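Local atomic coordinates of sulfide-quinone reductase (Aquifex aeolicus, PDB entry 3HYW), a protein that catalyses the oxidation of hydrogen sulfide with a quinone as electron acceptor, using bound FAD and forming polysulfur, probably released mostly as cyclooctasulfur. Residues N272-V277 and G291-A297. Residue numbers count along the deposited sequence, not the author numbering.
Sequences NKMVIV and GVGVVTA. With FAD (flavin-adenine dinucleotide), chain G.
A single parallel beta bridge pairs Val-275, in the loop before strand 289-291, with Thr-296, in the loop after it (CA-CA 4.7 Å). That strand is outermost within the chain's FAD-binding Rossmann-type sheet. Gly-291 ends it and has no CB, which leaves room for Val-275 CG1, 4.3 Å from Gly-291 CA, and Val-277 CG1, 3.8 Å from Gly-291 N. Gly-293 starts a type I turn closing at Thr-296. Its phi is positive (101/-158), and a CB would strike the FAD phosphate. Val-294 N donates to FAD O2P at 2.9 Å. Val-295 O accepts from Val-275 N at 2.8 Å, and Val-295 CG1 packs on Val-275 CG2 at 3.9 Å. Thr-296 OG1 (chi1 p) hydrogen-bonds to Gly-293 O at 2.7 Å. Lys-312 NZ hydrogen-bonds to Val-294 O and Thr-296 O. Ala-297 N donates to Val-275 O at 2.9 Å; its CB meets Met-274 CB at 3.8 Å. Asn-272 OD1 forms an Asx turn, 3.0 Å from Met-274 N. One water joins Ala-297 O (2.7 Å) to Val-277 N (3.0 Å).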
# COMPACT_ATOMS: atom_id res chain seq x y z
N ASN A 272 33.65 15.21 -2.84
CA ASN A 272 32.97 15.70 -1.63
C ASN A 272 33.86 16.14 -0.46
O ASN A 272 33.36 16.63 0.55
CB ASN A 272 31.95 14.66 -1.14
CG ASN A 272 32.55 13.27 -1.03
OD1 ASN A 272 33.65 13.09 -0.50
ND2 ASN A 272 31.82 12.27 -1.52
N LYS A 273 35.18 15.95 -0.60
CA LYS A 273 36.16 16.31 0.45
C LYS A 273 36.05 15.44 1.71
O LYS A 273 36.59 15.78 2.76
CB LYS A 273 36.11 17.81 0.79
CG LYS A 273 36.63 18.73 -0.31
CD LYS A 273 36.35 20.20 0.01
CE LYS A 273 36.94 21.12 -1.05
NZ LYS A 273 36.52 22.54 -0.86
N MET A 274 35.35 14.31 1.60
CA MET A 274 35.26 13.38 2.71
C MET A 274 36.46 12.46 2.71
O MET A 274 37.18 12.36 1.71
CB MET A 274 33.94 12.60 2.65
CG MET A 274 32.75 13.45 3.05
SD MET A 274 31.22 12.54 3.17
CE MET A 274 30.73 12.37 1.50
N VAL A 275 36.69 11.79 3.85
CA VAL A 275 37.88 10.95 4.02
C VAL A 275 37.81 9.64 3.23
O VAL A 275 36.90 8.84 3.41
CB VAL A 275 38.15 10.64 5.52
CG1 VAL A 275 39.47 9.88 5.66
CG2 VAL A 275 38.18 11.93 6.35
N ILE A 276 38.80 9.43 2.37
CA ILE A 276 38.92 8.17 1.65
C ILE A 276 39.34 7.09 2.64
O ILE A 276 40.39 7.18 3.28
CB ILE A 276 39.92 8.26 0.47
CG1 ILE A 276 39.51 9.39 -0.49
CG2 ILE A 276 40.00 6.90 -0.28
CD1 ILE A 276 40.59 9.76 -1.54
N VAL A 277 38.49 6.08 2.79
CA VAL A 277 38.78 4.97 3.69
C VAL A 277 38.53 3.65 2.98
O VAL A 277 37.81 3.61 1.98
CB VAL A 277 37.96 5.03 5.02
CG1 VAL A 277 38.38 6.22 5.87
CG2 VAL A 277 36.44 5.02 4.78
N GLY A 291 39.44 7.30 9.38
CA GLY A 291 38.28 8.19 9.41
C GLY A 291 37.15 7.53 10.18
O GLY A 291 36.93 6.33 10.05
N VAL A 292 36.45 8.31 10.99
CA VAL A 292 35.32 7.79 11.77
C VAL A 292 34.17 8.79 11.68
O VAL A 292 34.38 9.98 11.87
CB VAL A 292 35.69 7.54 13.26
CG1 VAL A 292 34.48 7.10 14.08
CG2 VAL A 292 36.80 6.50 13.39
N GLY A 293 32.97 8.30 11.39
CA GLY A 293 31.80 9.15 11.38
C GLY A 293 31.31 9.62 10.03
O GLY A 293 31.60 9.00 9.00
N VAL A 294 30.55 10.72 10.04
CA VAL A 294 29.91 11.27 8.85
C VAL A 294 30.93 11.75 7.82
O VAL A 294 30.67 11.76 6.62
CB VAL A 294 28.96 12.44 9.24
CG1 VAL A 294 28.40 13.13 8.00
CG2 VAL A 294 27.82 11.94 10.12
N VAL A 295 32.10 12.14 8.30
CA VAL A 295 33.16 12.66 7.44
C VAL A 295 33.76 11.60 6.51
O VAL A 295 34.50 11.93 5.59
CB VAL A 295 34.28 13.35 8.27
CG1 VAL A 295 35.21 12.32 8.91
CG2 VAL A 295 35.06 14.33 7.40
N THR A 296 33.44 10.33 6.75
CA THR A 296 33.97 9.23 5.91
C THR A 296 33.26 9.13 4.56
O THR A 296 32.03 9.22 4.48
CB THR A 296 33.94 7.86 6.64
OG1 THR A 296 32.60 7.51 7.01
CG2 THR A 296 34.84 7.89 7.87
N ALA A 297 34.03 8.92 3.50
CA ALA A 297 33.45 8.77 2.17
C ALA A 297 32.94 7.34 1.97
O ALA A 297 33.72 6.40 1.79
CB ALA A 297 34.48 9.13 1.10
PA FAD G . 29.63 15.12 15.14
O1A FAD G . 29.05 14.31 16.28
O2A FAD G . 28.82 16.22 14.53
O5B FAD G . 31.02 15.69 15.67
C5B FAD G . 31.96 16.38 14.87
C4B FAD G . 32.87 17.15 15.81
O4B FAD G . 34.00 17.67 15.10
C3B FAD G . 32.16 18.36 16.40
O3B FAD G . 32.51 18.47 17.78
C2B FAD G . 32.71 19.53 15.60
O2B FAD G . 32.68 20.74 16.34
C1B FAD G . 34.13 19.07 15.34
N9A FAD G . 34.80 19.71 14.17
C8A FAD G . 34.26 20.01 12.97
N7A FAD G . 35.22 20.56 12.19
C5A FAD G . 36.36 20.60 12.91
C6A FAD G . 37.66 21.06 12.65
N6A FAD G . 37.96 21.59 11.45
N1A FAD G . 38.61 20.96 13.62
C2A FAD G . 38.32 20.43 14.82
N3A FAD G . 37.08 19.99 15.10
C4A FAD G . 36.09 20.06 14.16
N1 FAD G . 21.99 9.18 14.37
C2 FAD G . 21.32 8.21 15.04
O2 FAD G . 21.79 7.05 15.10
N3 FAD G . 20.14 8.46 15.66
C4 FAD G . 19.61 9.70 15.62
O4 FAD G . 18.42 9.98 16.23
C4X FAD G . 20.28 10.71 14.94
N5 FAD G . 19.74 11.95 14.90
C5X FAD G . 20.38 12.95 14.25
C6 FAD G . 19.80 14.23 14.23
C7 FAD G . 20.43 15.27 13.57
C7M FAD G . 19.77 16.64 13.57
C8 FAD G . 21.64 15.03 12.91
C8M FAD G . 22.38 16.12 12.16
C9 FAD G . 22.20 13.75 12.93
C9A FAD G . 21.59 12.69 13.61
N10 FAD G . 22.14 11.44 13.65
C10 FAD G . 21.49 10.44 14.30
C1' FAD G . 23.39 11.16 12.91
C2' FAD G . 24.71 11.02 13.63
O2' FAD G . 24.57 10.11 14.74
C3' FAD G . 25.20 12.40 14.05
O3' FAD G . 25.34 13.23 12.87
C4' FAD G . 26.54 12.32 14.78
O4' FAD G . 26.73 13.55 15.49
C5' FAD G . 27.68 12.09 13.81
O5' FAD G . 28.90 11.92 14.53
P FAD G . 30.30 12.54 14.01
O1P FAD G . 31.34 12.23 15.05
O2P FAD G . 30.55 12.15 12.57
O3P FAD G . 30.04 14.13 13.95
O HOH W 1 36.19 5.87 0.95